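Local coordinates for protein Alpha/beta hydrolase (Paenibacillus sp. VTT E-133280, PDB 6TJ2) that probably hydrolyses methyl salicylate, as an extracellular esterase resembling tobacco salicylic acid binding protein 2, at residues I50-G58 and Q201-L210. Numbering follows the deposited sequence.
Sequences IHGSWATAG and QAPPEPATPL
The carboxylate of E205 is gripped through both oxygens. OE1 takes the backbone N-H of W54 (N to OE1 2.9 Å, 168° at the hydrogen), which meets it from above the carboxylate plane, while OE2 is hydrogen-bonded to H82 NE2; S53 OG lies 2.9 Å from E205 OE2, a weak and unsettled bond. In this alpha/beta-hydrolase fold the loop after strand 46-50 of the parallel sheet thereby docks on residues 201-210, which follow helix 192-200 and include the short strand 205-206, paired with 174-175. CG of E205 stands anti to the backbone N (chi1 -174°) and the chain then bends at chi2 (71°), which carries the carboxylate to S53 and the W54 N-H. E205 CB lies over one face of the W54 indole, a CH-pi contact 3.7 Å from the centroid of the five-membered ring. At the indole's edge, W54 CD1 lies 3.2 Å from P203 O, and NE1 donates to I175 O. An alanine in place of E205 would probably leave the W54 N-H and H82 without the carboxylate that joins them. The S53 side chain sits close to a probable Ser-His-Asp triad (S117, H264, D234). Farther along, two waters donate to Q201 O: one also donates to W54 O, and the other is 2.9 Å from T56 OG1, which accepts the G58 N-H in an ST turn. P203 CG packs crosswise on T56 CG2 at 4.2 Å.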
ATOM      1  N   ILE A  50      12.479  -4.585  21.978  1.00  9.55           N
ATOM      2  CA  ILE A  50      12.686  -6.061  21.904  1.00 10.14           C
ATOM      3  C   ILE A  50      12.985  -6.433  20.471  1.00  9.75           C
ATOM      4  O   ILE A  50      12.099  -6.337  19.606  1.00 10.66           O
ATOM      5  CB  ILE A  50      11.462  -6.785  22.461  1.00 10.23           C
ATOM      6  CG1 ILE A  50      11.049  -6.297  23.856  1.00 11.21           C
ATOM      7  CG2 ILE A  50      11.716  -8.292  22.387  1.00 10.98           C
ATOM      8  CD1 ILE A  50      12.167  -6.409  24.905  1.00 12.48           C
ATOM      9  N   HIS A  51      14.219  -6.853  20.222  1.00  9.86           N
ATOM     10  CA  HIS A  51      14.630  -7.298  18.890  1.00  9.99           C
ATOM     11  C   HIS A  51      13.940  -8.621  18.535  1.00  9.85           C
ATOM     12  O   HIS A  51      13.427  -9.319  19.423  1.00 10.16           O
ATOM     13  CB  HIS A  51      16.133  -7.402  18.746  1.00  9.81           C
ATOM     14  CG  HIS A  51      16.786  -8.507  19.537  1.00 10.27           C
ATOM     15  ND1 HIS A  51      16.724  -9.827  19.140  1.00 11.29           N
ATOM     16  CD2 HIS A  51      17.455  -8.494  20.708  1.00 11.08           C
ATOM     17  CE1 HIS A  51      17.393 -10.577  20.013  1.00 11.56           C
ATOM     18  NE2 HIS A  51      17.841  -9.794  20.986  1.00 11.28           N
ATOM     19  N   GLY A  52      14.061  -8.976  17.278  1.00 10.66           N
ATOM     20  CA  GLY A  52      13.546 -10.232  16.768  1.00 10.29           C
ATOM     21  C   GLY A  52      14.637 -11.221  16.446  1.00 10.23           C
ATOM     22  O   GLY A  52      15.739 -11.184  17.036  1.00 10.42           O
ATOM     23  N   SER A  53      14.327 -12.178  15.603  1.00 11.25           N
ATOM     24  CA  SER A  53      15.237 -13.294  15.279  1.00 10.45           C
ATOM     25  C   SER A  53      16.382 -12.817  14.385  1.00 10.80           C
ATOM     26  O   SER A  53      16.293 -11.762  13.675  1.00 11.56           O
ATOM     27  CB  SER A  53      14.494 -14.428  14.643  1.00 11.12           C
ATOM     28  OG  SER A  53      13.513 -14.949  15.493  1.00 12.24           O
ATOM     29  N   TRP A  54      17.481 -13.550  14.397  1.00 10.85           N
ATOM     30  CA  TRP A  54      18.652 -13.248  13.550  1.00 10.83           C
ATOM     31  C   TRP A  54      19.149 -11.834  13.924  1.00 10.90           C
ATOM     32  O   TRP A  54      19.524 -11.078  13.027  1.00 11.50           O
ATOM     33  CB  TRP A  54      18.352 -13.396  12.071  1.00 11.47           C
ATOM     34  CG  TRP A  54      17.802 -14.727  11.716  1.00 11.45           C
ATOM     35  CD1 TRP A  54      18.461 -15.926  11.750  1.00 11.97           C
ATOM     36  CD2 TRP A  54      16.441 -15.062  11.436  1.00 11.12           C
ATOM     37  NE1 TRP A  54      17.612 -16.956  11.451  1.00 12.34           N
ATOM     38  CE2 TRP A  54      16.351 -16.452  11.249  1.00 12.03           C
ATOM     39  CE3 TRP A  54      15.297 -14.262  11.254  1.00 11.34           C
ATOM     40  CZ2 TRP A  54      15.127 -17.076  10.986  1.00 12.99           C
ATOM     41  CZ3 TRP A  54      14.111 -14.887  10.970  1.00 11.76           C
ATOM     42  CH2 TRP A  54      14.038 -16.252  10.837  1.00 13.24           C
ATOM     43  N   ALA A  55      19.115 -11.489  15.182  1.00 11.22           N
ATOM     44  CA  ALA A  55      19.438 -10.141  15.652  1.00 11.36           C
ATOM     45  C   ALA A  55      19.836 -10.242  17.114  1.00 11.97           C
ATOM     46  O   ALA A  55      19.532 -11.200  17.812  1.00 11.62           O
ATOM     47  CB  ALA A  55      18.299  -9.201  15.459  1.00 11.82           C
ATOM     48  N   THR A  56      20.498  -9.221  17.597  1.00 11.94           N
ATOM     49  CA  THR A  56      20.844  -9.023  19.008  1.00 12.19           C
ATOM     50  C   THR A  56      20.317  -7.653  19.447  1.00 11.74           C
ATOM     51  O   THR A  56      19.736  -6.883  18.647  1.00 12.11           O
ATOM     52  CB  THR A  56      22.360  -9.070  19.220  1.00 12.85           C
ATOM     53  OG1 THR A  56      22.974  -7.931  18.616  1.00 15.70           O
ATOM     54  CG2 THR A  56      22.984 -10.321  18.642  1.00 15.65           C
ATOM     55  N   ALA A  57      20.528  -7.314  20.705  1.00 11.84           N
ATOM     56  CA  ALA A  57      20.157  -5.969  21.215  1.00 12.27           C
ATOM     57  C   ALA A  57      20.851  -4.875  20.399  1.00 12.53           C
ATOM     58  O   ALA A  57      20.320  -3.743  20.350  1.00 12.97           O
ATOM     59  CB  ALA A  57      20.562  -5.894  22.681  1.00 12.93           C
ATOM     60  N   GLY A  58      21.993  -5.166  19.779  1.00 11.98           N
ATOM     61  CA  GLY A  58      22.746  -4.226  18.923  1.00 11.72           C
ATOM     62  C   GLY A  58      21.961  -3.751  17.718  1.00 11.20           C
ATOM     63  O   GLY A  58      22.327  -2.730  17.117  1.00 12.99           O
ATOM     64  N   GLN A 201      26.016  -9.349  11.053  1.00 13.14           N
ATOM     65  CA  GLN A 201      25.367  -9.057  12.340  1.00 14.42           C
ATOM     66  C   GLN A 201      24.071  -9.837  12.506  1.00 13.27           C
ATOM     67  O   GLN A 201      23.278  -9.485  13.474  1.00 15.38           O
ATOM     68  CB  GLN A 201      25.110  -7.548  12.503  1.00 16.84           C
ATOM     69  CG  GLN A 201      26.338  -6.678  12.455  1.00 20.40           C
ATOM     70  CD  GLN A 201      25.930  -5.229  12.628  1.00 28.76           C
ATOM     71  OE1 GLN A 201      26.535  -4.342  12.024  1.00 48.75           O
ATOM     72  NE2 GLN A 201      24.896  -4.962  13.433  1.00 33.66           N
ATOM     73  N   ALA A 202      23.773 -10.824  11.690  1.00 12.46           N
ATOM     74  CA  ALA A 202      22.535 -11.628  11.732  1.00 12.13           C
ATOM     75  C   ALA A 202      22.890 -13.062  12.110  1.00 13.47           C
ATOM     76  O   ALA A 202      23.072 -13.897  11.240  1.00 14.90           O
ATOM     77  CB  ALA A 202      21.782 -11.544  10.406  1.00 13.25           C
ATOM     78  N   PRO A 203      22.986 -13.372  13.408  1.00 12.65           N
ATOM     79  CA  PRO A 203      23.431 -14.710  13.813  1.00 12.67           C
ATOM     80  C   PRO A 203      22.387 -15.767  13.598  1.00 13.87           C
ATOM     81  O   PRO A 203      21.201 -15.465  13.432  1.00 14.63           O
ATOM     82  CB  PRO A 203      23.745 -14.606  15.305  1.00 15.83           C
ATOM     83  CG  PRO A 203      23.128 -13.331  15.745  1.00 18.54           C
ATOM     84  CD  PRO A 203      22.826 -12.467  14.548  1.00 13.57           C
ATOM     85  N   PRO A 204      22.789 -17.041  13.563  1.00 12.96           N
ATOM     86  CA  PRO A 204      21.808 -18.125  13.490  1.00 12.18           C
ATOM     87  C   PRO A 204      20.820 -18.027  14.632  1.00 12.01           C
ATOM     88  O   PRO A 204      21.178 -17.607  15.746  1.00 13.87           O
ATOM     89  CB  PRO A 204      22.667 -19.408  13.631  1.00 12.73           C
ATOM     90  CG  PRO A 204      24.031 -18.973  13.118  1.00 15.34           C
ATOM     91  CD  PRO A 204      24.191 -17.554  13.633  1.00 13.96           C
ATOM     92  N   GLU A 205      19.606 -18.457  14.381  1.00 11.48           N
ATOM     93  CA  GLU A 205      18.509 -18.343  15.340  1.00 10.89           C
ATOM     94  C   GLU A 205      18.232 -19.697  15.977  1.00 10.91           C
ATOM     95  O   GLU A 205      17.896 -20.661  15.277  1.00 11.65           O
ATOM     96  CB  GLU A 205      17.244 -17.843  14.639  1.00 11.35           C
ATOM     97  CG  GLU A 205      16.101 -17.558  15.618  1.00 11.89           C
ATOM     98  CD  GLU A 205      16.324 -16.330  16.491  1.00 11.19           C
ATOM     99  OE1 GLU A 205      17.349 -15.641  16.383  1.00 12.11           O
ATOM    100  OE2 GLU A 205      15.445 -16.067  17.372  1.00 12.56           O
ATOM    101  N   PRO A 206      18.190 -19.776  17.314  1.00 11.86           N
ATOM    102  CA  PRO A 206      17.691 -20.993  17.975  1.00 12.24           C
ATOM    103  C   PRO A 206      16.231 -21.226  17.596  1.00 12.36           C
ATOM    104  O   PRO A 206      15.410 -20.299  17.673  1.00 11.78           O
ATOM    105  CB  PRO A 206      17.801 -20.690  19.459  1.00 13.29           C
ATOM    106  CG  PRO A 206      18.767 -19.550  19.583  1.00 14.70           C
ATOM    107  CD  PRO A 206      18.634 -18.772  18.282  1.00 12.60           C
ATOM    108  N   ALA A 207      15.879 -22.428  17.135  1.00 11.67           N
ATOM    109  CA  ALA A 207      14.649 -22.587  16.357  1.00 13.37           C
ATOM    110  C   ALA A 207      13.416 -22.832  17.227  1.00 12.94           C
ATOM    111  O   ALA A 207      12.311 -22.551  16.760  1.00 14.02           O
ATOM    112  CB  ALA A 207      14.785 -23.714  15.366  1.00 13.98           C
ATOM    113  N   THR A 208      13.529 -23.399  18.410  1.00 12.17           N
ATOM    114  CA  THR A 208      12.331 -23.840  19.153  1.00 12.02           C
ATOM    115  C   THR A 208      11.303 -22.726  19.317  1.00 12.11           C
ATOM    116  O   THR A 208      10.121 -22.949  19.061  1.00 12.44           O
ATOM    117  CB  THR A 208      12.689 -24.521  20.462  1.00 12.58           C
ATOM    118  OG1 THR A 208      13.484 -25.668  20.142  1.00 13.81           O
ATOM    119  CG2 THR A 208      11.475 -24.800  21.309  1.00 14.23           C
ATOM    120  N   PRO A 209      11.675 -21.499  19.721  1.00 11.40           N
ATOM    121  CA  PRO A 209      10.671 -20.489  19.991  1.00 11.51           C
ATOM    122  C   PRO A 209       9.877 -20.081  18.749  1.00 11.77           C
ATOM    123  O   PRO A 209       8.792 -19.504  18.943  1.00 13.00           O
ATOM    124  CB  PRO A 209      11.479 -19.311  20.559  1.00 11.32           C
ATOM    125  CG  PRO A 209      12.710 -19.963  21.127  1.00 11.40           C
ATOM    126  CD  PRO A 209      13.020 -21.079  20.133  1.00 12.12           C
ATOM    127  N   LEU A 210      10.411 -20.284  17.584  1.00 10.91           N
ATOM    128  CA  LEU A 210       9.692 -19.903  16.337  1.00 11.72           C
ATOM    129  C   LEU A 210       8.551 -20.878  16.069  1.00 13.44           C
ATOM    130  O   LEU A 210       7.593 -20.508  15.397  1.00 13.10           O
ATOM    131  CB  LEU A 210      10.673 -19.877  15.177  1.00 13.03           C
ATOM    132  CG  LEU A 210      11.549 -18.631  15.055  1.00 16.63           C
ATOM    133  CD1 LEU A 210      12.378 -18.376  16.306  1.00 19.23           C
ATOM    134  CD2 LEU A 210      12.477 -18.798  13.846  1.00 18.74           C
TER
HETATM  135  O   HOH W   1      20.632  -8.484  12.899  1.00 18.65           O
HETATM  136  O   HOH W   2      24.130  -8.494  16.000  1.00 32.21           O